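Sperm-specific class P protein 19 (Caenorhabditis elegans, PDB 1ROW) is a small monomeric MSP-domain protein of nematode sperm whose precise role is not established, and which probably has a structural role there. Local coordinates at residues E29-I35 and P47-D53. Coordinates in Å, arbitrary orientation, origin at the centre of the assembly. Residues are numbered along the deposited sequence.
Sequences EKIVFKI and PVFGFVD
F33, with chi1 near +69° (p), swings its ring across to the neighbouring strand and lies over G50, whose CA sits 3.8 Å from the ring centroid in a CH-pi contact. A CB modelled on G50 would fall 2.5 Å from F33 CZ, so the bare glycine makes the room. The segments 31-35 and 49-52, parts of strands 31-37 and 43-52, are extended, G50 almost flat (175/-179), and run antiparallel at 152°, their axes 4.8 Å apart at closest approach. Reciprocal hydrogen bonds set the register: I31 N to V52 O 3.0 Å, V52 N to I31 O 2.9 Å, F33 N to G50 O 3.0 Å, G50 N to F33 O 3.2 Å. I35 N adds a bond to V48 O at 2.8 Å; V48 follows P47, which has a cis peptide bond before it. V32-F51 and K34-F49 are the non-hydrogen-bonded pairs. On the F33 face, I31 CG1 meets V52 CB at 3.3 Å and F33 CD2 meets V52 CG2 at 3.6 Å. The other face carries V32 CG2 against F51 CE1 (4.0 Å) and K34, trans through chi3, its CE 3.4 Å from F49 CZ; helix 88-92 packs here against V32, K34 and F49. With strands 70-80 and 56-64 flanking it, this is an antiparallel beta hairpin within the immunoglobulin-like beta sandwich of the MSP domain.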
loop_
_atom_site.group_PDB
_atom_site.type_symbol
_atom_site.label_atom_id
_atom_site.label_comp_id
_atom_site.label_asym_id
_atom_site.label_seq_id
_atom_site.Cartn_x
_atom_site.Cartn_y
_atom_site.Cartn_z
ATOM N N GLU A 29 0.105 -13.319 12.908
ATOM C CA GLU A 29 0.572 -14.071 11.744
ATOM C C GLU A 29 1.098 -13.102 10.691
ATOM O O GLU A 29 0.700 -11.942 10.647
ATOM C CB GLU A 29 -0.556 -14.940 11.153
ATOM C CG GLU A 29 -1.715 -14.169 10.517
ATOM C CD GLU A 29 -2.759 -15.092 9.889
ATOM O OE1 GLU A 29 -2.370 -16.026 9.159
ATOM O OE2 GLU A 29 -3.969 -14.878 10.118
ATOM N N LYS A 30 2.017 -13.575 9.858
ATOM C CA LYS A 30 2.581 -12.744 8.805
ATOM C C LYS A 30 1.485 -12.459 7.790
ATOM O O LYS A 30 0.618 -13.296 7.550
ATOM C CB LYS A 30 3.736 -13.475 8.118
ATOM C CG LYS A 30 4.443 -12.681 7.026
ATOM C CD LYS A 30 5.542 -13.517 6.350
ATOM C CE LYS A 30 6.583 -13.996 7.360
ATOM N NZ LYS A 30 7.560 -14.953 6.763
ATOM N N ILE A 31 1.508 -11.270 7.204
ATOM C CA ILE A 31 0.515 -10.936 6.195
ATOM C C ILE A 31 1.202 -10.637 4.870
ATOM O O ILE A 31 2.343 -10.176 4.836
ATOM C CB ILE A 31 -0.333 -9.707 6.602
ATOM C CG1 ILE A 31 0.574 -8.499 6.821
ATOM C CG2 ILE A 31 -1.147 -10.027 7.852
ATOM C CD1 ILE A 31 -0.142 -7.268 7.348
ATOM N N VAL A 32 0.504 -10.940 3.783
ATOM C CA VAL A 32 0.995 -10.677 2.440
ATOM C C VAL A 32 0.056 -9.588 1.924
ATOM O O VAL A 32 -1.131 -9.595 2.255
ATOM C CB VAL A 32 0.886 -11.941 1.538
ATOM C CG1 VAL A 32 -0.568 -12.326 1.344
ATOM C CG2 VAL A 32 1.551 -11.689 0.199
ATOM N N PHE A 33 0.575 -8.650 1.136
ATOM C CA PHE A 33 -0.264 -7.580 0.608
ATOM C C PHE A 33 0.080 -7.233 -0.840
ATOM O O PHE A 33 1.186 -7.508 -1.307
ATOM C CB PHE A 33 -0.126 -6.324 1.482
ATOM C CG PHE A 33 1.221 -5.657 1.389
ATOM C CD1 PHE A 33 1.537 -4.833 0.309
ATOM C CD2 PHE A 33 2.178 -5.856 2.374
ATOM C CE1 PHE A 33 2.784 -4.216 0.215
ATOM C CE2 PHE A 33 3.435 -5.242 2.291
ATOM C CZ PHE A 33 3.736 -4.421 1.209
ATOM N N LYS A 34 -0.891 -6.641 -1.533
ATOM C CA LYS A 34 -0.743 -6.196 -2.917
ATOM C C LYS A 34 -1.435 -4.840 -3.015
ATOM O O LYS A 34 -2.573 -4.683 -2.576
ATOM C CB LYS A 34 -1.410 -7.164 -3.894
ATOM C CG LYS A 34 -1.296 -6.689 -5.335
ATOM C CD LYS A 34 -2.054 -7.582 -6.314
ATOM C CE LYS A 34 -1.715 -7.197 -7.749
ATOM N NZ LYS A 34 -1.905 -5.736 -8.014
ATOM N N ILE A 35 -0.765 -3.867 -3.614
ATOM C CA ILE A 35 -1.342 -2.536 -3.699
ATOM C C ILE A 35 -1.730 -2.091 -5.098
ATOM O O ILE A 35 -0.969 -2.244 -6.042
ATOM C CB ILE A 35 -0.372 -1.496 -3.105
ATOM C CG1 ILE A 35 0.041 -1.935 -1.700
ATOM C CG2 ILE A 35 -1.029 -0.129 -3.075
ATOM C CD1 ILE A 35 0.950 -0.966 -0.978
ATOM N N PRO A 47 6.724 -0.479 -2.253
ATOM C CA PRO A 47 6.533 -1.549 -3.245
ATOM C C PRO A 47 5.053 -1.849 -3.510
ATOM O O PRO A 47 4.175 -1.378 -2.789
ATOM C CB PRO A 47 7.233 -2.729 -2.593
ATOM C CG PRO A 47 6.830 -2.547 -1.145
ATOM C CD PRO A 47 7.031 -1.050 -0.927
ATOM N N VAL A 48 4.782 -2.636 -4.546
ATOM C CA VAL A 48 3.411 -2.999 -4.882
ATOM C C VAL A 48 3.052 -4.310 -4.180
ATOM O O VAL A 48 1.889 -4.550 -3.853
ATOM C CB VAL A 48 3.227 -3.152 -6.419
ATOM C CG1 VAL A 48 4.241 -4.122 -6.969
ATOM C CG2 VAL A 48 1.819 -3.636 -6.736
ATOM N N PHE A 49 4.055 -5.153 -3.956
ATOM C CA PHE A 49 3.859 -6.430 -3.264
ATOM C C PHE A 49 4.786 -6.487 -2.059
ATOM O O PHE A 49 5.854 -5.874 -2.062
ATOM C CB PHE A 49 4.202 -7.625 -4.157
ATOM C CG PHE A 49 3.226 -7.869 -5.266
ATOM C CD1 PHE A 49 3.378 -7.245 -6.498
ATOM C CD2 PHE A 49 2.164 -8.748 -5.087
ATOM C CE1 PHE A 49 2.486 -7.497 -7.543
ATOM C CE2 PHE A 49 1.263 -9.008 -6.122
ATOM C CZ PHE A 49 1.428 -8.381 -7.353
ATOM N N GLY A 50 4.391 -7.237 -1.037
ATOM C CA GLY A 50 5.244 -7.351 0.130
ATOM C C GLY A 50 4.653 -8.133 1.282
ATOM O O GLY A 50 3.538 -8.643 1.199
ATOM N N PHE A 51 5.422 -8.219 2.362
ATOM C CA PHE A 51 5.015 -8.922 3.572
ATOM C C PHE A 51 5.074 -7.957 4.751
ATOM O O PHE A 51 5.766 -6.942 4.697
ATOM C CB PHE A 51 5.988 -10.065 3.889
ATOM C CG PHE A 51 6.029 -11.154 2.856
ATOM C CD1 PHE A 51 4.938 -11.995 2.665
ATOM C CD2 PHE A 51 7.185 -11.374 2.114
ATOM C CE1 PHE A 51 4.998 -13.045 1.752
ATOM C CE2 PHE A 51 7.258 -12.425 1.195
ATOM C CZ PHE A 51 6.163 -13.261 1.016
ATOM N N VAL A 52 4.337 -8.271 5.809
ATOM C CA VAL A 52 4.388 -7.480 7.033
ATOM C C VAL A 52 4.374 -8.533 8.138
ATOM O O VAL A 52 3.396 -9.258 8.301
ATOM C CB VAL A 52 3.184 -6.533 7.209
ATOM C CG1 VAL A 52 3.477 -5.561 8.344
ATOM C CG2 VAL A 52 2.898 -5.766 5.923
ATOM N N ASP A 53 5.477 -8.633 8.871
ATOM C CA ASP A 53 5.604 -9.612 9.940
ATOM C C ASP A 53 4.714 -9.311 11.140
ATOM O O ASP A 53 4.264 -8.184 11.324
ATOM C CB ASP A 53 7.061 -9.683 10.411
ATOM C CG ASP A 53 8.012 -10.083 9.309
ATOM O OD1 ASP A 53 7.713 -11.063 8.597
ATOM O OD2 ASP A 53 9.060 -9.423 9.161
#